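Local coordinates for substrate-binding protein (Synechococcus sp., PDB 6WPN) that probably captures a sugar or oligosaccharide in the periplasm as the solute-binding component of a transport system in a marine cyanobacterium, at residues A[326-329]-A[330-334]; A[387-390]-A[391-394]. One frame throughout, in Å; residues are numbered along the deposited sequence.

Contact 1: A[326-329]-A[330-334]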
ATOM      1  N   ASN A 326     -17.648 -13.028  -2.375  1.00 57.01           N
ATOM      2  CA  ASN A 326     -17.530 -11.623  -2.000  1.00 59.52           C
ATOM      3  C   ASN A 326     -16.200 -11.030  -2.453  1.00 53.26           C
ATOM      4  O   ASN A 326     -16.148  -9.872  -2.886  1.00 54.71           O
ATOM      5  CB  ASN A 326     -17.715 -11.459  -0.490  1.00 57.36           C
ATOM      6  CG  ASN A 326     -19.126 -11.807  -0.031  1.00 61.10           C
ATOM      7  OD1 ASN A 326     -20.106 -11.501  -0.712  1.00 67.13           O
ATOM      8  ND2 ASN A 326     -19.236 -12.429   1.140  1.00 48.57           N
ATOM      9  N   GLN A 327     -15.113 -11.799  -2.366  1.00 48.62           N
ATOM     10  CA  GLN A 327     -13.822 -11.273  -2.796  1.00 50.48           C
ATOM     11  C   GLN A 327     -13.777 -11.075  -4.305  1.00 54.58           C
ATOM     12  O   GLN A 327     -13.226 -10.079  -4.788  1.00 46.21           O
ATOM     13  CB  GLN A 327     -12.693 -12.196  -2.337  1.00 52.01           C
ATOM     14  CG  GLN A 327     -12.287 -11.983  -0.890  1.00 55.28           C
ATOM     15  CD  GLN A 327     -10.835 -12.322  -0.635  1.00 65.35           C
ATOM     16  OE1 GLN A 327      -9.938 -11.693  -1.192  1.00 65.91           O
ATOM     17  NE2 GLN A 327     -10.593 -13.324   0.209  1.00 69.25           N
ATOM     18  N   ALA A 328     -14.363 -12.002  -5.065  1.00 55.97           N
ATOM     19  CA  ALA A 328     -14.428 -11.831  -6.512  1.00 58.67           C
ATOM     20  C   ALA A 328     -15.224 -10.585  -6.873  1.00 54.19           C
ATOM     21  O   ALA A 328     -14.799  -9.782  -7.712  1.00 55.62           O
ATOM     22  CB  ALA A 328     -15.036 -13.074  -7.165  1.00 52.88           C
ATOM     23  N   ARG A 329     -16.379 -10.402  -6.230  1.00 53.31           N
ATOM     24  CA  ARG A 329     -17.208  -9.234  -6.498  1.00 56.68           C
ATOM     25  C   ARG A 329     -16.487  -7.943  -6.132  1.00 55.53           C
ATOM     26  O   ARG A 329     -16.574  -6.948  -6.860  1.00 54.23           O
ATOM     27  CB  ARG A 329     -18.525  -9.351  -5.733  1.00 69.42           C
ATOM     28  CG  ARG A 329     -19.491  -8.212  -5.981  1.00 86.64           C
ATOM     29  CD  ARG A 329     -20.825  -8.469  -5.306  1.00100.99           C
ATOM     30  NE  ARG A 329     -21.684  -7.291  -5.364  1.00115.31           N
ATOM     31  CZ  ARG A 329     -22.780  -7.127  -4.631  1.00120.98           C
ATOM     32  NH1 ARG A 329     -23.495  -6.016  -4.748  1.00124.01           N
ATOM     33  NH2 ARG A 329     -23.158  -8.071  -3.778  1.00120.07           N
ATOM     34  N   PHE A 330     -15.770  -7.937  -5.005  1.00 45.29           N
ATOM     35  CA  PHE A 330     -15.013  -6.745  -4.641  1.00 45.88           C
ATOM     36  C   PHE A 330     -13.843  -6.526  -5.588  1.00 45.84           C
ATOM     37  O   PHE A 330     -13.504  -5.378  -5.891  1.00 47.52           O
ATOM     38  CB  PHE A 330     -14.530  -6.830  -3.188  1.00 49.02           C
ATOM     39  CG  PHE A 330     -13.880  -5.561  -2.691  1.00 51.65           C
ATOM     40  CD1 PHE A 330     -14.657  -4.481  -2.293  1.00 45.54           C
ATOM     41  CD2 PHE A 330     -12.499  -5.457  -2.596  1.00 55.65           C
ATOM     42  CE1 PHE A 330     -14.071  -3.312  -1.833  1.00 46.36           C
ATOM     43  CE2 PHE A 330     -11.905  -4.290  -2.131  1.00 51.31           C
ATOM     44  CZ  PHE A 330     -12.696  -3.213  -1.752  1.00 49.98           C
ATOM     45  N   ALA A 331     -13.222  -7.603  -6.074  1.00 43.54           N
ATOM     46  CA  ALA A 331     -12.134  -7.447  -7.037  1.00 44.79           C
ATOM     47  C   ALA A 331     -12.625  -6.786  -8.319  1.00 48.88           C
ATOM     48  O   ALA A 331     -11.913  -5.971  -8.914  1.00 44.66           O
ATOM     49  CB  ALA A 331     -11.499  -8.802  -7.345  1.00 36.83           C
ATOM     50  N   ARG A 332     -13.846  -7.109  -8.751  1.00 45.45           N
ATOM     51  CA  ARG A 332     -14.393  -6.474  -9.946  1.00 42.20           C
ATOM     52  C   ARG A 332     -14.731  -5.013  -9.689  1.00 55.83           C
ATOM     53  O   ARG A 332     -14.306  -4.126 -10.440  1.00 55.57           O
ATOM     54  CB  ARG A 332     -15.633  -7.225 -10.436  1.00 44.83           C
ATOM     55  CG  ARG A 332     -15.389  -8.670 -10.804  1.00 59.05           C
ATOM     56  CD  ARG A 332     -16.661  -9.354 -11.273  1.00 60.00           C
ATOM     57  NE  ARG A 332     -16.485 -10.800 -11.384  1.00 65.72           N
ATOM     58  CZ  ARG A 332     -17.064 -11.688 -10.584  1.00 68.97           C
ATOM     59  NH1 ARG A 332     -17.872 -11.280  -9.610  1.00 69.12           N
ATOM     60  NH2 ARG A 332     -16.842 -12.985 -10.761  1.00 65.46           N
ATOM     61  N   GLU A 333     -15.499  -4.741  -8.631  1.00 56.64           N
ATOM     62  CA  GLU A 333     -15.971  -3.382  -8.391  1.00 55.50           C
ATOM     63  C   GLU A 333     -14.829  -2.452  -8.010  1.00 51.14           C
ATOM     64  O   GLU A 333     -14.815  -1.283  -8.413  1.00 48.87           O
ATOM     65  CB  GLU A 333     -17.052  -3.387  -7.307  1.00 70.73           C
ATOM     66  CG  GLU A 333     -18.337  -4.088  -7.739  1.00 92.91           C
ATOM     67  CD  GLU A 333     -19.383  -4.156  -6.637  1.00108.07           C
ATOM     68  OE1 GLU A 333     -19.058  -3.831  -5.472  1.00114.17           O
ATOM     69  OE2 GLU A 333     -20.535  -4.539  -6.940  1.00111.17           O
ATOM     70  N   ALA A 334     -13.851  -2.953  -7.262  1.00 50.09           N
ATOM     71  CA  ALA A 334     -12.723  -2.137  -6.840  1.00 48.26           C
ATOM     72  C   ALA A 334     -11.532  -2.224  -7.782  1.00 48.25           C
ATOM     73  O   ALA A 334     -10.593  -1.436  -7.629  1.00 47.85           O
ATOM     74  CB  ALA A 334     -12.275  -2.531  -5.427  1.00 47.50           C
TER

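Contact 2: A[387-390]-A[391-394]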
ATOM      1  N   GLY A 387       6.513  -0.678  15.379  1.00 71.04           N
ATOM      2  CA  GLY A 387       7.186   0.607  15.341  1.00 64.93           C
ATOM      3  C   GLY A 387       7.783   1.029  14.016  1.00 65.79           C
ATOM      4  O   GLY A 387       8.715   1.841  14.007  1.00 52.43           O
ATOM      5  N   VAL A 388       7.287   0.499  12.893  1.00 67.02           N
ATOM      6  CA  VAL A 388       7.861   0.847  11.596  1.00 68.92           C
ATOM      7  C   VAL A 388       7.446   2.250  11.169  1.00 69.05           C
ATOM      8  O   VAL A 388       8.156   2.904  10.395  1.00 69.84           O
ATOM      9  CB  VAL A 388       7.469  -0.199  10.534  1.00 67.43           C
ATOM     10  CG1 VAL A 388       6.023  -0.026  10.120  1.00 56.75           C
ATOM     11  CG2 VAL A 388       8.389  -0.104   9.324  1.00 77.38           C
ATOM     12  N   LYS A 389       6.306   2.739  11.656  1.00 63.98           N
ATOM     13  CA  LYS A 389       5.902   4.100  11.329  1.00 68.35           C
ATOM     14  C   LYS A 389       6.702   5.134  12.108  1.00 70.54           C
ATOM     15  O   LYS A 389       6.936   6.236  11.601  1.00 76.95           O
ATOM     16  CB  LYS A 389       4.401   4.275  11.563  1.00 72.93           C
ATOM     17  CG  LYS A 389       3.549   3.636  10.468  1.00 78.99           C
ATOM     18  CD  LYS A 389       3.805   4.300   9.115  1.00 82.72           C
ATOM     19  CE  LYS A 389       3.074   3.598   7.981  1.00 74.06           C
ATOM     20  NZ  LYS A 389       3.608   2.228   7.729  1.00 75.34           N
ATOM     21  N   ARG A 390       7.132   4.801  13.326  1.00 67.17           N
ATOM     22  CA  ARG A 390       8.091   5.653  14.021  1.00 71.98           C
ATOM     23  C   ARG A 390       9.389   5.741  13.228  1.00 60.10           C
ATOM     24  O   ARG A 390       9.966   6.823  13.072  1.00 60.54           O
ATOM     25  CB  ARG A 390       8.376   5.083  15.411  1.00 76.45           C
ATOM     26  CG  ARG A 390       9.379   5.873  16.240  1.00 81.65           C
ATOM     27  CD  ARG A 390       8.787   7.172  16.752  1.00 94.36           C
ATOM     28  NE  ARG A 390       7.664   6.882  17.644  1.00108.79           N
ATOM     29  CZ  ARG A 390       6.931   7.799  18.265  1.00115.33           C
ATOM     30  NH1 ARG A 390       7.198   9.089  18.101  1.00120.67           N
ATOM     31  NH2 ARG A 390       5.935   7.424  19.059  1.00111.23           N
ATOM     32  N   LEU A 391       9.853   4.600  12.713  1.00 50.62           N
ATOM     33  CA  LEU A 391      11.059   4.565  11.894  1.00 45.55           C
ATOM     34  C   LEU A 391      10.877   5.355  10.604  1.00 44.01           C
ATOM     35  O   LEU A 391      11.763   6.121  10.208  1.00 47.57           O
ATOM     36  CB  LEU A 391      11.424   3.113  11.589  1.00 54.18           C
ATOM     37  CG  LEU A 391      12.610   2.866  10.660  1.00 58.44           C
ATOM     38  CD1 LEU A 391      13.900   3.273  11.352  1.00 49.33           C
ATOM     39  CD2 LEU A 391      12.659   1.410  10.217  1.00 51.03           C
ATOM     40  N   GLN A 392       9.736   5.182   9.935  1.00 44.84           N
ATOM     41  CA  GLN A 392       9.470   5.942   8.719  1.00 47.01           C
ATOM     42  C   GLN A 392       9.513   7.440   8.984  1.00 53.49           C
ATOM     43  O   GLN A 392      10.091   8.202   8.199  1.00 58.18           O
ATOM     44  CB  GLN A 392       8.112   5.554   8.141  1.00 50.74           C
ATOM     45  CG  GLN A 392       7.666   6.452   6.999  1.00 52.21           C
ATOM     46  CD  GLN A 392       6.294   6.083   6.473  1.00 58.88           C
ATOM     47  OE1 GLN A 392       6.038   4.933   6.126  1.00 61.00           O
ATOM     48  NE2 GLN A 392       5.402   7.062   6.415  1.00 51.52           N
ATOM     49  N   SER A 393       8.899   7.880  10.082  1.00 51.75           N
ATOM     50  CA  SER A 393       8.860   9.305  10.387  1.00 50.95           C
ATOM     51  C   SER A 393      10.260   9.860  10.618  1.00 46.87           C
ATOM     52  O   SER A 393      10.586  10.954  10.146  1.00 50.20           O
ATOM     53  CB  SER A 393       7.967   9.553  11.600  1.00 42.12           C
ATOM     54  OG  SER A 393       7.890  10.937  11.884  1.00 64.21           O
ATOM     55  N   ILE A 394      11.097   9.126  11.355  1.00 47.43           N
ATOM     56  CA  ILE A 394      12.456   9.589  11.622  1.00 45.63           C
ATOM     57  C   ILE A 394      13.250   9.690  10.325  1.00 48.29           C
ATOM     58  O   ILE A 394      13.977  10.663  10.096  1.00 49.19           O
ATOM     59  CB  ILE A 394      13.145   8.669  12.648  1.00 53.19           C
ATOM     60  CG1 ILE A 394      12.475   8.802  14.021  1.00 49.00           C
ATOM     61  CG2 ILE A 394      14.629   8.979  12.745  1.00 53.67           C
ATOM     62  CD1 ILE A 394      13.124   7.974  15.087  1.00 51.30           C
TER

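Contact 1: A[326-329]-A[330-334]
Arg329 and Glu333, one turn apart on helix 324-334, are joined by a salt bridge in which NE of Arg329 gives a weak hydrogen bond to OE2 of Glu333, 3.4 Å away. The bond is long but fairly straight (163° at the hydrogen), and OE2 lies at the edge of the guanidinium, in its plane. The carboxylate plane stands at 83° to that of the guanidinium, and OE2 is the oxygen that meets NE. With CG anti to the backbone N (chi1 -178°) and the chain extended as far as NE, Arg329 also sends NH2 to a second acid, Asp47 of helix 42-55.

Beneath these side chains four successive i to i+4 bonds pair the N-H groups of 330-333 with the carbonyls of 326-329, from Phe330 N to Asn326 O (2.9 Å) through to Glu333 N to Arg329 O (3.0 Å). The Asn326 carbonyl accepts a further hydrogen bond from the Tyr44 hydroxyl. Arg332, its chain extended to NE, runs along the preceding turn, one guanidinium face over the Ala328 carbonyl carbon; its NH2 forms a salt bridge to Glu350. Of the buried amides, Asn326 ND2 is hydrogen-bonded to Phe320 O, Gln327 NE2 to Thr322 O and Gln327 OE1 to Ser339 N. Charge pairing along and between helices thus probably fixes this helix against its neighbours, while its buried amides are tied to nearby backbone.

Contact 2: A[387-390]-A[391-394]
Leu391 N meets the carbonyl of Gly387, the N-cap of helix 388-403, in the first of the i to i+4 bonds that join 387-390 to 391-394. That bond spans 3.3 Å from Leu391 N to Gly387 O, whereas the next, from Gln392 N to Val388 O, shortens to 2.8 Å; Ser393 N to Lys389 O and Ile394 N to Arg390 O continue the series. Gly387 has a positive phi of 75° as the chain enters the helix, and its own N is bound by Asn97 OD1.

Between side chains the meeting is one of methylenes with an amide. Lys389 and Gln392 run side by side in the same direction, the lysine bent at chi2 (-63°), which brings CD, and CE beyond it, alongside the amide. Lys389 CE is 3.7 Å from Gln392 OE1, and Lys389 CD is 4.0 Å from Gln392 CD. On the amide's other end, NE2 is hydrogen-bonded to Pro190 O. An alanine in place of Lys389 would probably leave this flank of the Gln392 amide without its aliphatic neighbour, and the amide more loosely held.

Apolar contacts join this turn to helix 409-427: Leu391 touches Trp420 and Ile394 touches Ala416. Within the turn, Ile394 sets CG1 beside its backbone N (chi1 -67°), bringing that carbon 3.3 Å from Arg390 O.

Contacts 1 and 2 each lie within a single helix, 324-334 and 388-403 respectively, on opposite sides of the chain's centre, with their own centres 32 Å apart and no touch between them. Contact 1 is the more buried, although its charged side chains are more open than the rest; contact 2 is partly buried. Both share the same backbone bonding. Contact 1 adds a salt bridge within its helix, and its two arginines also pair with acids on helices 42-55 and 341-352. Contact 2 has no charge pair across its segments; a lysine-glutamine van der Waals contact, an amide bonded to a loop carbonyl and apolar side chains facing helix 409-427 take its place.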